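Local coordinates for nucleotidyl transferase (Methanothermobacter thermautotrophicus, PDB 6PLJ), which probably transfers nucleotidyl groups and may take part in pseudomurein cell-wall synthesis, at residues His51-Pro56 with Val60-Ala65. Numbering follows the deposited sequence.
Sequences HKLLLP and VTVIEA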
ATOM      1  N   HIS A  51      16.237   6.701   0.781  1.00 11.54           N
ATOM      2  CA  HIS A  51      15.048   6.007   1.249  1.00 11.35           C
ATOM      3  C   HIS A  51      14.156   5.661   0.057  1.00 10.61           C
ATOM      4  O   HIS A  51      13.941   6.491  -0.828  1.00 10.40           O
ATOM      5  CB  HIS A  51      14.303   6.890   2.240  1.00 11.57           C
ATOM      6  CG  HIS A  51      13.087   6.254   2.839  1.00 11.71           C
ATOM      7  ND1 HIS A  51      13.092   4.992   3.385  1.00 11.92           N
ATOM      8  CD2 HIS A  51      11.844   6.747   3.048  1.00 11.89           C
ATOM      9  CE1 HIS A  51      11.890   4.714   3.862  1.00 11.66           C
ATOM     10  NE2 HIS A  51      11.122   5.767   3.678  1.00 11.51           N
ATOM     11  N   LYS A  52      13.627   4.446   0.075  1.00 10.15           N
ATOM     12  CA  LYS A  52      12.893   3.878  -1.068  1.00 10.27           C
ATOM     13  C   LYS A  52      11.805   4.782  -1.608  1.00 10.05           C
ATOM     14  O   LYS A  52      11.592   4.840  -2.812  1.00 10.27           O
ATOM     15  CB  LYS A  52      12.309   2.519  -0.709  1.00 10.64           C
ATOM     16  CG  LYS A  52      11.302   2.494   0.432  1.00 11.42           C
ATOM     17  CD  LYS A  52      11.001   1.082   0.909  1.00 12.66           C
ATOM     18  CE  LYS A  52      10.196   1.132   2.199  0.80 13.22           C
ATOM     19  NZ  LYS A  52       9.569  -0.139   2.645  0.80 14.10           N
ATOM     20  N   LEU A  53      11.113   5.476  -0.716  1.00  9.98           N
ATOM     21  CA  LEU A  53       9.979   6.292  -1.129  1.00  9.82           C
ATOM     22  C   LEU A  53      10.392   7.526  -1.900  1.00 10.63           C
ATOM     23  O   LEU A  53       9.561   8.121  -2.604  1.00 10.67           O
ATOM     24  CB  LEU A  53       9.151   6.702   0.088  1.00  9.77           C
ATOM     25  CG  LEU A  53       8.507   5.556   0.850  1.00  9.82           C
ATOM     26  CD1 LEU A  53       7.578   6.145   1.891  1.00  9.93           C
ATOM     27  CD2 LEU A  53       7.749   4.603  -0.068  1.00  9.82           C
ATOM     28  N   LEU A  54      11.662   7.910  -1.781  1.00 11.31           N
ATOM     29  CA  LEU A  54      12.177   9.122  -2.400  1.00 12.47           C
ATOM     30  C   LEU A  54      12.993   8.859  -3.660  1.00 12.62           C
ATOM     31  O   LEU A  54      13.502   9.805  -4.279  1.00 13.35           O
ATOM     32  CB  LEU A  54      13.027   9.873  -1.377  1.00 13.40           C
ATOM     33  CG  LEU A  54      12.348  10.175  -0.044  1.00 14.81           C
ATOM     34  CD1 LEU A  54      13.354  10.730   0.965  1.00 16.15           C
ATOM     35  CD2 LEU A  54      11.176  11.104  -0.244  1.00 15.39           C
ATOM     36  N   LEU A  55      13.117   7.595  -4.055  1.00 12.57           N
ATOM     37  CA  LEU A  55      13.795   7.259  -5.293  1.00 12.70           C
ATOM     38  C   LEU A  55      13.009   7.761  -6.490  1.00 13.55           C
ATOM     39  O   LEU A  55      11.782   7.829  -6.452  1.00 13.20           O
ATOM     40  CB  LEU A  55      14.010   5.748  -5.403  1.00 12.69           C
ATOM     41  CG  LEU A  55      15.145   5.185  -4.549  1.00 12.99           C
ATOM     42  CD1 LEU A  55      15.010   3.679  -4.505  1.00 13.01           C
ATOM     43  CD2 LEU A  55      16.494   5.604  -5.096  1.00 13.43           C
ATOM     44  N   PRO A  56      13.714   8.126  -7.568  1.00 14.61           N
ATOM     45  CA  PRO A  56      13.028   8.714  -8.701  1.00 15.31           C
ATOM     46  C   PRO A  56      12.293   7.679  -9.509  1.00 16.03           C
ATOM     47  O   PRO A  56      12.805   6.578  -9.749  1.00 16.22           O
ATOM     48  CB  PRO A  56      14.162   9.293  -9.542  1.00 14.92           C
ATOM     49  CG  PRO A  56      15.327   8.459  -9.207  1.00 15.30           C
ATOM     50  CD  PRO A  56      15.176   8.140  -7.751  1.00 15.35           C
ATOM     51  N   VAL A  60       8.985  11.775 -10.931  1.00 20.55           N
ATOM     52  CA  VAL A  60       8.608  12.141  -9.563  1.00 20.30           C
ATOM     53  C   VAL A  60       9.342  11.169  -8.634  1.00 19.35           C
ATOM     54  O   VAL A  60      10.439  10.721  -8.969  1.00 20.73           O
ATOM     55  CB  VAL A  60       7.068  12.161  -9.380  1.00 20.71           C
ATOM     56  CG1 VAL A  60       6.459  13.294 -10.202  1.00 21.30           C
ATOM     57  CG2 VAL A  60       6.434  10.826  -9.744  1.00 20.12           C
ATOM     58  N   THR A  61       8.788  10.898  -7.455  1.00 16.94           N
ATOM     59  CA  THR A  61       9.328   9.900  -6.540  1.00 14.77           C
ATOM     60  C   THR A  61       8.413   8.680  -6.488  1.00 13.25           C
ATOM     61  O   THR A  61       7.252   8.715  -6.911  1.00 12.35           O
ATOM     62  CB  THR A  61       9.386  10.473  -5.126  1.00 14.47           C
ATOM     63  OG1 THR A  61       8.079  10.924  -4.770  1.00 13.58           O
ATOM     64  CG2 THR A  61      10.364  11.639  -5.025  1.00 14.71           C
ATOM     65  N   VAL A  62       8.941   7.601  -5.928  1.00 11.52           N
ATOM     66  CA  VAL A  62       8.166   6.395  -5.691  1.00 10.73           C
ATOM     67  C   VAL A  62       6.857   6.732  -4.987  1.00 10.24           C
ATOM     68  O   VAL A  62       5.805   6.268  -5.392  1.00  9.64           O
ATOM     69  CB  VAL A  62       9.009   5.375  -4.872  1.00 10.53           C
ATOM     70  CG1 VAL A  62       8.161   4.277  -4.224  1.00 10.50           C
ATOM     71  CG2 VAL A  62      10.061   4.744  -5.772  1.00 10.54           C
ATOM     72  N   ILE A  63       6.929   7.500  -3.896  1.00  9.98           N
ATOM     73  CA  ILE A  63       5.708   7.766  -3.135  1.00  9.84           C
ATOM     74  C   ILE A  63       4.697   8.578  -3.944  1.00 10.22           C
ATOM     75  O   ILE A  63       3.499   8.295  -3.897  1.00  9.55           O
ATOM     76  CB  ILE A  63       5.983   8.391  -1.744  1.00 10.10           C
ATOM     77  CG1 ILE A  63       4.685   8.477  -0.926  1.00 10.23           C
ATOM     78  CG2 ILE A  63       6.643   9.767  -1.829  1.00 10.14           C
ATOM     79  CD1 ILE A  63       4.011   7.141  -0.682  1.00 10.29           C
ATOM     80  N   GLU A  64       5.176   9.542  -4.721  1.00 10.57           N
ATOM     81  CA  GLU A  64       4.276  10.299  -5.589  1.00 11.17           C
ATOM     82  C   GLU A  64       3.633   9.375  -6.621  1.00 10.78           C
ATOM     83  O   GLU A  64       2.451   9.533  -6.939  1.00 11.04           O
ATOM     84  CB  GLU A  64       5.012  11.440  -6.299  1.00 12.11           C
ATOM     85  CG  GLU A  64       5.341  12.613  -5.396  1.00 13.43           C
ATOM     86  CD  GLU A  64       6.352  13.560  -6.017  1.00 14.74           C
ATOM     87  OE1 GLU A  64       5.925  14.542  -6.677  1.00 16.74           O
ATOM     88  OE2 GLU A  64       7.564  13.330  -5.826  1.00 14.77           O
ATOM     89  N   ALA A  65       4.400   8.430  -7.157  1.00 10.14           N
ATOM     90  CA  ALA A  65       3.845   7.468  -8.107  1.00 10.48           C
ATOM     91  C   ALA A  65       2.724   6.636  -7.497  1.00 10.31           C
ATOM     92  O   ALA A  65       1.669   6.446  -8.103  1.00 10.94           O
ATOM     93  CB  ALA A  65       4.933   6.578  -8.661  1.00 10.40           C
TER
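Ile63 N and Val62 N, the first two amides of helix 62-72, both donate to carbonyls of the 51-56 loop. Ile63 N reaches Leu53 O at 3.0 Å, in the carbonyl plane and on a lone pair, whereas Val62 N meets Leu55 O at 2.9 Å nearly head-on, with a C=O...N angle of 168°. From CB outward, Val62 lies against the loop: CB sits 3.3 Å from Lys52 O; CG2 touches that same oxygen and, on the Leu55 side, lies 4.1 Å from Leu55 CB; CG1, anti to the backbone N (chi1 163°), turns to Leu53 and packs against its CD2, the two side chains crossing at about a right angle. Leu53 CB also meets Ile63 CB, and both residues continue onto Ala31 of the central sheet.

Thr61 is the N-cap of this helix, and with Glu64 it forms a capping box at the end of a short antiparallel hairpin, where it pairs with Pro56 in a non-hydrogen-bonded position. Its OG1, set between the backbone N and the carbonyl carbon (chi1 56°), accepts from Glu64 N and donates to Glu64 OE2 at 2.7 Å, on the anti lone pair; Thr61 N adds a weak bond to OE2. CG2 instead rests 3.7 Å from Leu54 O. A valine in place of Thr61 would probably leave Glu64 N without its cap and take from Glu64 OE2 the hydroxyl donor that holds it. On the 51-56 side, Lys52 NZ forms a salt bridge with Asp132, and Pro56 O takes a hydrogen bond from Tyr226 OH.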